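Local coordinates for nitroreductase family protein (Sphingopyxis sp., PDB 7DP1), which is an FMN- and NADPH-dependent nitroreductase that, in its native form, acts in the breakdown of dinitroaniline herbicides, at residues G102-S110 with A210-P218; N128-F139 with C173-Y181. The protein carries 1 engineered substitution. All coordinates share one frame; numbering follows the deposited sequence.

Contact 1. Residues G102-S110 with A210-P218; sequences GVGEALYAS and APVNRWPVP. With FMN (flavin mononucleotide), chain C.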
loop_
_atom_site.group_PDB
_atom_site.type_symbol
_atom_site.label_atom_id
_atom_site.label_comp_id
_atom_site.label_asym_id
_atom_site.label_seq_id
_atom_site.Cartn_x
_atom_site.Cartn_y
_atom_site.Cartn_z
ATOM N N GLY A 102 20.807 -0.517 -7.927
ATOM C CA GLY A 102 21.299 -1.741 -7.321
ATOM C C GLY A 102 20.427 -2.946 -7.636
ATOM O O GLY A 102 20.937 -4.037 -7.893
ATOM N N VAL A 103 19.109 -2.759 -7.633
ATOM C CA VAL A 103 18.221 -3.855 -7.994
ATOM C C VAL A 103 18.293 -3.960 -9.507
ATOM O O VAL A 103 18.086 -5.031 -10.086
ATOM C CB VAL A 103 16.764 -3.648 -7.505
ATOM C CG1 VAL A 103 16.109 -2.450 -8.180
ATOM C CG2 VAL A 103 15.946 -4.896 -7.754
ATOM N N GLY A 104 18.598 -2.829 -10.137
ATOM C CA GLY A 104 18.811 -2.766 -11.571
ATOM C C GLY A 104 19.988 -3.643 -11.949
ATOM O O GLY A 104 19.968 -4.299 -12.984
ATOM N N GLU A 105 21.009 -3.675 -11.092
ATOM C CA GLU A 105 22.191 -4.502 -11.346
ATOM C C GLU A 105 21.844 -5.973 -11.391
ATOM O O GLU A 105 22.154 -6.672 -12.361
ATOM C CB GLU A 105 23.248 -4.315 -10.248
ATOM C CG GLU A 105 23.801 -2.927 -10.084
ATOM C CD GLU A 105 25.153 -2.913 -9.399
ATOM O OE1 GLU A 105 25.957 -3.840 -9.636
ATOM O OE2 GLU A 105 25.415 -1.962 -8.639
ATOM N N ALA A 106 21.200 -6.429 -10.321
ATOM C CA ALA A 106 20.877 -7.836 -10.148
ATOM C C ALA A 106 19.894 -8.368 -11.192
ATOM O O ALA A 106 20.012 -9.516 -11.635
ATOM C CB ALA A 106 20.340 -8.055 -8.757
ATOM N N LEU A 107 18.959 -7.518 -11.613
ATOM C CA LEU A 107 17.967 -7.888 -12.625
ATOM C C LEU A 107 18.589 -8.193 -13.985
ATOM O O LEU A 107 18.214 -9.161 -14.642
ATOM C CB LEU A 107 16.928 -6.774 -12.784
ATOM C CG LEU A 107 15.940 -6.888 -13.953
ATOM C CD1 LEU A 107 15.203 -8.203 -13.913
ATOM C CD2 LEU A 107 14.944 -5.727 -13.953
ATOM N N TYR A 108 19.556 -7.385 -14.394
ATOM C CA TYR A 108 20.194 -7.583 -15.689
ATOM C C TYR A 108 21.363 -8.543 -15.627
ATOM O O TYR A 108 21.643 -9.238 -16.605
ATOM C CB TYR A 108 20.644 -6.251 -16.282
ATOM C CG TYR A 108 19.530 -5.494 -16.953
ATOM C CD1 TYR A 108 18.205 -5.706 -16.601
ATOM C CD2 TYR A 108 19.800 -4.602 -17.970
ATOM C CE1 TYR A 108 17.181 -5.025 -17.228
ATOM C CE2 TYR A 108 18.792 -3.920 -18.602
ATOM C CZ TYR A 108 17.484 -4.132 -18.234
ATOM O OH TYR A 108 16.475 -3.447 -18.868
ATOM N N ALA A 109 22.041 -8.573 -14.482
ATOM C CA ALA A 109 23.152 -9.492 -14.272
ATOM C C ALA A 109 22.687 -10.920 -14.518
ATOM O O ALA A 109 23.424 -11.738 -15.074
ATOM C CB ALA A 109 23.716 -9.348 -12.873
ATOM N N SER A 110 21.449 -11.207 -14.120
ATOM C CA SER A 110 20.849 -12.505 -14.384
ATOM C C SER A 110 20.119 -12.530 -15.729
ATOM O O SER A 110 18.967 -12.964 -15.814
ATOM C CB SER A 110 19.890 -12.879 -13.266
ATOM O OG SER A 110 18.989 -11.824 -13.033
ATOM N N ALA A 210 13.532 -19.463 -14.593
ATOM C CA ALA A 210 14.050 -18.289 -15.269
ATOM C C ALA A 210 15.079 -17.584 -14.409
ATOM O O ALA A 210 14.853 -17.375 -13.212
ATOM C CB ALA A 210 12.916 -17.336 -15.619
ATOM N N PRO A 211 16.191 -17.165 -15.031
ATOM C CA PRO A 211 17.290 -16.523 -14.303
ATOM C C PRO A 211 16.785 -15.227 -13.692
ATOM O O PRO A 211 17.109 -14.862 -12.554
ATOM C CB PRO A 211 18.337 -16.257 -15.393
ATOM C CG PRO A 211 17.559 -16.209 -16.676
ATOM C CD PRO A 211 16.407 -17.161 -16.490
ATOM N N VAL A 212 15.945 -14.561 -14.471
ATOM C CA VAL A 212 15.363 -13.297 -14.096
ATOM C C VAL A 212 14.546 -13.450 -12.816
ATOM O O VAL A 212 14.383 -12.488 -12.078
ATOM C CB VAL A 212 14.483 -12.756 -15.245
ATOM C CG1 VAL A 212 13.174 -13.526 -15.321
ATOM C CG2 VAL A 212 14.224 -11.285 -15.080
ATOM N N ASN A 213 14.100 -14.672 -12.520
ATOM C CA ASN A 213 13.261 -14.930 -11.345
ATOM C C ASN A 213 13.923 -15.545 -10.112
ATOM O O ASN A 213 13.225 -15.846 -9.146
ATOM C CB ASN A 213 12.107 -15.859 -11.727
ATOM C CG ASN A 213 11.135 -15.223 -12.694
ATOM O OD1 ASN A 213 10.991 -14.005 -12.739
ATOM N ND2 ASN A 213 10.449 -16.054 -13.470
ATOM N N ARG A 214 15.242 -15.718 -10.099
ATOM C CA ARG A 214 15.833 -16.491 -9.007
ATOM C C ARG A 214 16.939 -15.788 -8.219
ATOM O O ARG A 214 17.338 -16.258 -7.149
ATOM C CB ARG A 214 16.396 -17.811 -9.552
ATOM C CG ARG A 214 15.395 -18.703 -10.275
ATOM C CD ARG A 214 16.009 -20.086 -10.506
ATOM N NE ARG A 214 16.270 -20.735 -9.225
ATOM C CZ ARG A 214 17.199 -21.658 -9.015
ATOM N NH1 ARG A 214 17.997 -22.043 -10.001
ATOM N NH2 ARG A 214 17.341 -22.184 -7.805
ATOM N N TRP A 215 17.403 -14.650 -8.719
ATOM C CA TRP A 215 18.399 -13.866 -7.999
ATOM C C TRP A 215 17.799 -13.271 -6.725
ATOM O O TRP A 215 16.630 -12.895 -6.696
ATOM C CB TRP A 215 18.967 -12.766 -8.904
ATOM C CG TRP A 215 17.907 -11.878 -9.497
ATOM C CD1 TRP A 215 17.182 -12.118 -10.631
ATOM C CD2 TRP A 215 17.426 -10.635 -8.970
ATOM N NE1 TRP A 215 16.299 -11.089 -10.856
ATOM C CE2 TRP A 215 16.421 -10.170 -9.848
ATOM C CE3 TRP A 215 17.749 -9.870 -7.846
ATOM C CZ2 TRP A 215 15.737 -8.972 -9.638
ATOM C CZ3 TRP A 215 17.072 -8.673 -7.640
ATOM C CH2 TRP A 215 16.073 -8.241 -8.533
ATOM N N PRO A 216 18.602 -13.208 -5.652
ATOM C CA PRO A 216 18.128 -12.678 -4.374
ATOM C C PRO A 216 17.943 -11.175 -4.463
ATOM O O PRO A 216 18.825 -10.476 -4.965
ATOM C CB PRO A 216 19.247 -13.052 -3.402
ATOM C CG PRO A 216 20.456 -13.110 -4.253
ATOM C CD PRO A 216 20.023 -13.577 -5.602
ATOM N N VAL A 217 16.785 -10.696 -4.024
ATOM C CA VAL A 217 16.449 -9.286 -4.137
ATOM C C VAL A 217 16.772 -8.533 -2.860
ATOM O O VAL A 217 16.198 -8.811 -1.807
ATOM C CB VAL A 217 14.965 -9.101 -4.461
ATOM C CG1 VAL A 217 14.681 -7.647 -4.806
ATOM C CG2 VAL A 217 14.564 -10.032 -5.606
ATOM N N PRO A 218 17.643 -7.530 -2.968
ATOM C CA PRO A 218 18.155 -6.798 -1.803
ATOM C C PRO A 218 17.129 -5.906 -1.116
ATOM O O PRO A 218 16.212 -5.407 -1.754
ATOM C CB PRO A 218 19.290 -5.953 -2.394
ATOM C CG PRO A 218 18.965 -5.822 -3.844
ATOM C CD PRO A 218 18.238 -7.073 -4.237
HETATM N N1 FMN C . 9.230 -3.560 -11.933
HETATM C C2 FMN C . 9.478 -3.458 -13.287
HETATM O O2 FMN C . 10.320 -4.172 -13.818
HETATM N N3 FMN C . 8.790 -2.553 -14.063
HETATM C C4 FMN C . 7.838 -1.735 -13.505
HETATM O O4 FMN C . 7.217 -0.937 -14.230
HETATM C C4A FMN C . 7.598 -1.830 -12.134
HETATM N N5 FMN C . 6.658 -1.020 -11.535
HETATM C C5A FMN C . 6.393 -1.118 -10.183
HETATM C C6 FMN C . 5.424 -0.288 -9.625
HETATM C C7 FMN C . 5.145 -0.364 -8.274
HETATM C C7M FMN C . 4.099 0.509 -7.651
HETATM C C8 FMN C . 5.829 -1.268 -7.477
HETATM C C8M FMN C . 5.467 -1.320 -6.021
HETATM C C9 FMN C . 6.805 -2.103 -8.028
HETATM C C9A FMN C . 7.095 -2.028 -9.392
HETATM N N10 FMN C . 8.053 -2.833 -9.989
HETATM C C10 FMN C . 8.302 -2.735 -11.349
HETATM C "C1'" FMN C . 8.816 -3.848 -9.199
HETATM C "C2'" FMN C . 9.938 -3.285 -8.331
HETATM O "O2'" FMN C . 11.069 -3.041 -9.128
HETATM C "C3'" FMN C . 10.281 -4.330 -7.274
HETATM O "O3'" FMN C . 9.195 -4.365 -6.372
HETATM C "C4'" FMN C . 11.542 -4.020 -6.474
HETATM O "O4'" FMN C . 12.724 -4.044 -7.254
HETATM C "C5'" FMN C . 11.682 -5.084 -5.412
HETATM O "O5'" FMN C . 11.802 -6.324 -6.065
HETATM P P FMN C . 10.800 -7.493 -5.598
HETATM O O1P FMN C . 10.913 -8.636 -6.566
HETATM O O2P FMN C . 11.173 -7.929 -4.191
HETATM O O3P FMN C . 9.387 -6.939 -5.581
#
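Trp215 lays its indole along the helical turn of Ala106 and Leu107, and most of the contact gathers round this ring. Ala106 O and Leu107 N stand over one face, toward the rim, while Val217 CG2 of its own segment lies above the rim of the opposite face. Ala106 CB presses on the six-membered ring, 3.3 Å from Trp215 CE3. Val103 reaches the far edge with CG2, 3.4 Å from Trp215 CH2 and near the ring plane; chi1 of 65° puts CG1 between the backbone N and the carbonyl carbon and leaves CG2, anti to the N, to meet both the indole and FMN O4' (3.4 Å). At the pyrrole end Ser110 OG approaches Trp215 CD1 obliquely to 3.0 Å. That hydroxyl bonds Ala106 O (2.9 Å) in the carbonyl plane, tying the helix end back on itself. Trp215 NE1 makes a weak, bent bond to Val212 O (122°). Beyond it Leu107 and Val212 lie side by side, Leu107 CD1 and Val212 CG2 tight at 3.4 Å. Cut back to alanine, Trp215 would probably leave a gap between helix and loop, with Ala106 CB, Val103 CG2 and Val217 CG2 losing their shared partner. Arg19 adds a cation-pi contact to the indole, and Val217 O accepts a hydrogen bond from Arg43 of the second subunit. Val103 and Val217 line one side of the ribityl-phosphate end of the FMN pocket.

Contact 2. Residues N128-F139 with C173-Y181; sequences NYRGFGAPVMLF and CPQECWAMY. With FMN (flavin mononucleotide), chain C.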
loop_
_atom_site.group_PDB
_atom_site.type_symbol
_atom_site.label_atom_id
_atom_site.label_comp_id
_atom_site.label_asym_id
_atom_site.label_seq_id
_atom_site.Cartn_x
_atom_site.Cartn_y
_atom_site.Cartn_z
ATOM N N ASN A 128 8.483 -5.119 -20.593
ATOM C CA ASN A 128 7.501 -4.594 -19.636
ATOM C C ASN A 128 6.150 -4.431 -20.320
ATOM O O ASN A 128 5.095 -4.715 -19.751
ATOM C CB ASN A 128 7.937 -3.229 -19.072
ATOM C CG ASN A 128 8.774 -3.335 -17.802
ATOM O OD1 ASN A 128 8.241 -3.333 -16.696
ATOM N ND2 ASN A 128 10.096 -3.370 -17.959
ATOM N N TYR A 129 6.192 -3.948 -21.551
ATOM C CA TYR A 129 4.969 -3.599 -22.248
ATOM C C TYR A 129 4.306 -4.819 -22.901
ATOM O O TYR A 129 3.282 -4.687 -23.574
ATOM C CB TYR A 129 5.264 -2.480 -23.246
ATOM C CG TYR A 129 5.668 -1.227 -22.487
ATOM C CD1 TYR A 129 4.745 -0.542 -21.700
ATOM C CD2 TYR A 129 6.981 -0.756 -22.512
ATOM C CE1 TYR A 129 5.115 0.594 -20.974
ATOM C CE2 TYR A 129 7.356 0.384 -21.791
ATOM C CZ TYR A 129 6.418 1.049 -21.033
ATOM O OH TYR A 129 6.779 2.172 -20.326
ATOM N N ARG A 130 4.861 -6.004 -22.638
ATOM C CA ARG A 130 4.147 -7.250 -22.876
ATOM C C ARG A 130 3.882 -7.985 -21.558
ATOM O O ARG A 130 3.566 -9.173 -21.555
ATOM C CB ARG A 130 4.964 -8.170 -23.784
ATOM C CG ARG A 130 5.680 -7.492 -24.925
ATOM C CD ARG A 130 6.505 -8.512 -25.712
ATOM N NE ARG A 130 5.990 -8.774 -27.049
ATOM C CZ ARG A 130 6.233 -8.009 -28.107
ATOM N NH1 ARG A 130 6.986 -6.924 -27.982
ATOM N NH2 ARG A 130 5.726 -8.327 -29.288
ATOM N N GLY A 131 3.962 -7.268 -20.441
ATOM C CA GLY A 131 3.680 -7.856 -19.144
ATOM C C GLY A 131 4.624 -9.014 -18.865
ATOM O O GLY A 131 4.320 -9.919 -18.086
ATOM N N PHE A 132 5.784 -8.973 -19.511
ATOM C CA PHE A 132 6.780 -10.033 -19.395
ATOM C C PHE A 132 6.174 -11.373 -19.761
ATOM O O PHE A 132 6.586 -12.399 -19.225
ATOM C CB PHE A 132 7.368 -10.091 -17.980
ATOM C CG PHE A 132 8.028 -8.817 -17.541
ATOM C CD1 PHE A 132 9.141 -8.334 -18.207
ATOM C CD2 PHE A 132 7.533 -8.097 -16.469
ATOM C CE1 PHE A 132 9.761 -7.165 -17.803
ATOM C CE2 PHE A 132 8.141 -6.919 -16.066
ATOM C CZ PHE A 132 9.258 -6.450 -16.735
ATOM N N GLY A 133 5.162 -11.355 -20.628
ATOM C CA GLY A 133 4.553 -12.581 -21.105
ATOM C C GLY A 133 3.431 -13.124 -20.245
ATOM O O GLY A 133 2.955 -14.237 -20.460
ATOM N N ALA A 134 3.019 -12.351 -19.254
ATOM C CA ALA A 134 1.888 -12.736 -18.423
ATOM C C ALA A 134 0.601 -12.737 -19.248
ATOM O O ALA A 134 0.400 -11.865 -20.100
ATOM C CB ALA A 134 1.762 -11.814 -17.244
ATOM N N PRO A 135 -0.271 -13.725 -19.000
ATOM C CA PRO A 135 -1.541 -13.882 -19.727
ATOM C C PRO A 135 -2.623 -12.898 -19.290
ATOM O O PRO A 135 -3.572 -12.670 -20.037
ATOM C CB PRO A 135 -1.953 -15.317 -19.395
ATOM C CG PRO A 135 -1.361 -15.556 -18.053
ATOM C CD PRO A 135 -0.040 -14.827 -18.054
ATOM N N VAL A 136 -2.470 -12.329 -18.103
ATOM C CA VAL A 136 -3.470 -11.447 -17.506
ATOM C C VAL A 136 -2.820 -10.147 -17.063
ATOM O O VAL A 136 -1.701 -10.160 -16.554
ATOM C CB VAL A 136 -4.162 -12.129 -16.282
ATOM C CG1 VAL A 136 -4.946 -11.119 -15.454
ATOM C CG2 VAL A 136 -5.061 -13.303 -16.740
ATOM N N MET A 137 -3.489 -9.022 -17.285
ATOM C CA MET A 137 -2.968 -7.744 -16.800
ATOM C C MET A 137 -4.062 -6.967 -16.070
ATOM O O MET A 137 -5.143 -6.737 -16.621
ATOM C CB MET A 137 -2.405 -6.899 -17.954
ATOM C CG MET A 137 -2.013 -5.476 -17.547
ATOM S SD MET A 137 -0.567 -5.436 -16.437
ATOM C CE MET A 137 0.613 -6.294 -17.498
ATOM N N LEU A 138 -3.778 -6.589 -14.825
ATOM C CA LEU A 138 -4.684 -5.766 -14.018
ATOM C C LEU A 138 -4.218 -4.337 -14.030
ATOM O O LEU A 138 -3.074 -4.042 -13.658
ATOM C CB LEU A 138 -4.745 -6.275 -12.574
ATOM C CG LEU A 138 -5.544 -5.472 -11.548
ATOM C CD1 LEU A 138 -6.193 -6.409 -10.561
ATOM C CD2 LEU A 138 -4.649 -4.496 -10.794
ATOM N N PHE A 139 -5.125 -3.440 -14.372
ATOM C CA PHE A 139 -4.826 -2.022 -14.321
ATOM C C PHE A 139 -5.567 -1.416 -13.150
ATOM O O PHE A 139 -6.811 -1.429 -13.094
ATOM C CB PHE A 139 -5.209 -1.331 -15.620
ATOM C CG PHE A 139 -4.308 -1.674 -16.767
ATOM C CD1 PHE A 139 -3.035 -1.141 -16.835
ATOM C CD2 PHE A 139 -4.736 -2.526 -17.779
ATOM C CE1 PHE A 139 -2.184 -1.456 -17.895
ATOM C CE2 PHE A 139 -3.905 -2.849 -18.834
ATOM C CZ PHE A 139 -2.618 -2.302 -18.906
ATOM N N CYS A 173 3.840 -9.124 -11.263
ATOM C CA CYS A 173 4.782 -8.031 -11.351
ATOM C C CYS A 173 4.000 -6.738 -11.324
ATOM O O CYS A 173 3.276 -6.449 -12.270
ATOM C CB CYS A 173 5.610 -8.117 -12.644
ATOM S SG CYS A 173 7.030 -6.962 -12.626
ATOM N N PRO A 174 4.118 -5.958 -10.239
ATOM C CA PRO A 174 3.538 -4.612 -10.279
ATOM C C PRO A 174 4.301 -3.787 -11.313
ATOM O O PRO A 174 5.511 -3.952 -11.439
ATOM C CB PRO A 174 3.742 -4.093 -8.857
ATOM C CG PRO A 174 4.882 -4.910 -8.318
ATOM C CD PRO A 174 4.814 -6.235 -8.964
ATOM N N GLN A 175 3.603 -2.968 -12.090
ATOM C CA GLN A 175 4.247 -2.232 -13.188
ATOM C C GLN A 175 3.770 -0.797 -13.309
ATOM O O GLN A 175 2.660 -0.557 -13.768
ATOM C CB GLN A 175 3.987 -2.907 -14.524
ATOM C CG GLN A 175 4.622 -4.252 -14.735
ATOM C CD GLN A 175 4.450 -4.690 -16.174
ATOM O OE1 GLN A 175 3.374 -5.135 -16.569
ATOM N NE2 GLN A 175 5.502 -4.535 -16.979
ATOM N N GLU A 176 4.624 0.158 -12.960
ATOM C CA GLU A 176 4.279 1.563 -13.145
ATOM C C GLU A 176 4.558 2.027 -14.564
ATOM O O GLU A 176 4.204 3.147 -14.944
ATOM C CB GLU A 176 5.053 2.431 -12.168
ATOM C CG GLU A 176 4.243 2.870 -10.996
ATOM C CD GLU A 176 5.110 3.148 -9.781
ATOM O OE1 GLU A 176 6.357 3.134 -9.910
ATOM O OE2 GLU A 176 4.531 3.375 -8.702
ATOM N N CYS A 177 5.217 1.179 -15.344
ATOM C CA CYS A 177 5.602 1.563 -16.702
ATOM C C CYS A 177 4.392 1.969 -17.560
ATOM O O CYS A 177 4.504 2.809 -18.451
ATOM C CB CYS A 177 6.359 0.415 -17.376
ATOM S SG CYS A 177 5.403 -1.118 -17.477
ATOM N N TRP A 178 3.232 1.387 -17.261
ATOM C CA TRP A 178 2.000 1.683 -17.997
ATOM C C TRP A 178 1.533 3.125 -17.786
ATOM O O TRP A 178 0.870 3.713 -18.651
ATOM C CB TRP A 178 0.893 0.692 -17.587
ATOM C CG TRP A 178 1.270 -0.736 -17.947
ATOM C CD1 TRP A 178 1.739 -1.699 -17.098
ATOM C CD2 TRP A 178 1.271 -1.322 -19.259
ATOM N NE1 TRP A 178 2.018 -2.848 -17.798
ATOM C CE2 TRP A 178 1.733 -2.644 -19.126
ATOM C CE3 TRP A 178 0.903 -0.858 -20.531
ATOM C CZ2 TRP A 178 1.836 -3.515 -20.212
ATOM C CZ3 TRP A 178 1.015 -1.724 -21.620
ATOM C CH2 TRP A 178 1.476 -3.035 -21.452
ATOM N N ALA A 179 1.879 3.704 -16.639
ATOM C CA ALA A 179 1.498 5.083 -16.374
ATOM C C ALA A 179 2.238 6.059 -17.295
ATOM O O ALA A 179 1.841 7.215 -17.409
ATOM C CB ALA A 179 1.747 5.437 -14.883
ATOM N N MET A 180 3.301 5.595 -17.953
ATOM C CA MET A 180 3.976 6.376 -19.008
ATOM C C MET A 180 3.094 6.673 -20.213
ATOM O O MET A 180 3.393 7.575 -20.990
ATOM C CB MET A 180 5.244 5.666 -19.485
ATOM C CG MET A 180 6.394 5.731 -18.490
ATOM S SD MET A 180 7.172 7.363 -18.517
ATOM C CE MET A 180 6.217 8.252 -17.286
ATOM N N TYR A 181 2.038 5.888 -20.392
ATOM C CA TYR A 181 1.120 6.080 -21.520
ATOM C C TYR A 181 -0.310 5.996 -21.016
ATOM O O TYR A 181 -1.151 5.373 -21.666
ATOM C CB TYR A 181 1.331 5.030 -22.621
ATOM C CG TYR A 181 2.745 4.947 -23.103
ATOM C CD1 TYR A 181 3.237 5.869 -24.023
ATOM C CD2 TYR A 181 3.603 3.966 -22.622
ATOM C CE1 TYR A 181 4.535 5.814 -24.457
ATOM C CE2 TYR A 181 4.913 3.901 -23.056
ATOM C CZ TYR A 181 5.373 4.830 -23.973
ATOM O OH TYR A 181 6.675 4.778 -24.414
HETATM N N1 FMN C . 9.230 -3.560 -11.933
HETATM C C2 FMN C . 9.478 -3.458 -13.287
HETATM O O2 FMN C . 10.320 -4.172 -13.818
HETATM N N3 FMN C . 8.790 -2.553 -14.063
HETATM C C4 FMN C . 7.838 -1.735 -13.505
HETATM O O4 FMN C . 7.217 -0.937 -14.230
HETATM C C4A FMN C . 7.598 -1.830 -12.134
HETATM N N5 FMN C . 6.658 -1.020 -11.535
HETATM C C5A FMN C . 6.393 -1.118 -10.183
HETATM C C6 FMN C . 5.424 -0.288 -9.625
HETATM C C7 FMN C . 5.145 -0.364 -8.274
HETATM C C7M FMN C . 4.099 0.509 -7.651
HETATM C C8 FMN C . 5.829 -1.268 -7.477
HETATM C C8M FMN C . 5.467 -1.320 -6.021
HETATM C C9 FMN C . 6.805 -2.103 -8.028
HETATM C C9A FMN C . 7.095 -2.028 -9.392
HETATM N N10 FMN C . 8.053 -2.833 -9.989
HETATM C C10 FMN C . 8.302 -2.735 -11.349
HETATM C "C1'" FMN C . 8.816 -3.848 -9.199
HETATM C "C2'" FMN C . 9.938 -3.285 -8.331
HETATM O "O2'" FMN C . 11.069 -3.041 -9.128
HETATM C "C3'" FMN C . 10.281 -4.330 -7.274
HETATM O "O3'" FMN C . 9.195 -4.365 -6.372
HETATM C "C4'" FMN C . 11.542 -4.020 -6.474
HETATM O "O4'" FMN C . 12.724 -4.044 -7.254
HETATM C "C5'" FMN C . 11.682 -5.084 -5.412
HETATM O "O5'" FMN C . 11.802 -6.324 -6.065
HETATM P P FMN C . 10.800 -7.493 -5.598
HETATM O O1P FMN C . 10.913 -8.636 -6.566
HETATM O O2P FMN C . 11.173 -7.929 -4.191
HETATM O O3P FMN C . 9.387 -6.939 -5.581
#
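Tyr129 and Phe139 clasp the Trp178 indole from opposite faces in two T-shaped stacks, each meeting it by an edge. The Tyr129 ring points its edge at the six-membered ring (planes at 85°), with CD1 3.9 Å from Trp178 CZ3; Phe139 stands perpendicular over the five-membered ring, its CE1 3.5 Å from Trp178 CG. Tyr181 extends the cluster, turning its edge toward the Tyr129 face in an offset edge-to-face pair. At its far end Tyr129 OH donates to Cys177 O (3.0 Å) from above the carbonyl plane, while Met180 N reaches that oxygen from the other face. Cys177 SG approaches the Tyr129 ring obliquely, 4.4 Å from its centroid.

The Gln175 amide connects this cluster to the flavin. Its NE2 gives one N-H to Asn128 O (2.8 Å) and the other to Asn128 OD1 (3.0 Å), both nearly in the amide plane. Its OE1, in the plane of the indole, accepts a bond straight at the hydrogen (169°) from Trp178 NE1, which stands above the amide carbonyl plane. With chi1 at -67°, CG lies anti to the carbonyl carbon and the extended chain runs out to Asn128. Asn128 OD1 also accepts from FMN N3 at 2.8 Å, the Gln175 amide positioning it from behind. Glu176 N meets FMN N5 at 2.7 Å, and Cys177 N bonds FMN O4. Met137, its chain bent twice, brings SD and CE obliquely to the indole.

Strand 136-143, which carries Met137 and Phe139, runs between strands 54-59 and 195-204; strand 171-175, outermost within this chain, pairs with the far side of 195-204. Helix 60-74 flanks the aromatic cluster, with Ile74 against Tyr129 and Tyr181, and Trp63 against Met137.

How the contacts relate
Contacts 1 and 2 have their centres 18 Å apart and their nearest atoms about 6 Å apart; the bound FMN is what they share. Along the chain the order is 102-110, 128-139, 173-181, 210-218, the two segments of contact 2 falling between those of contact 1. Contact 2 is anchored on the antiparallel sheet by strands 136-143 and 171-175 and by the turns next to them, and addresses the isoalloxazine ring. Contact 1 lies farther from the chain centre, joining helix 96-109 to the loop after strand 195-204, and flanks the ribityl-phosphate tail. One cofactor is thus held along its length by distant parts of the chain, with the second subunit adding to both surroundings.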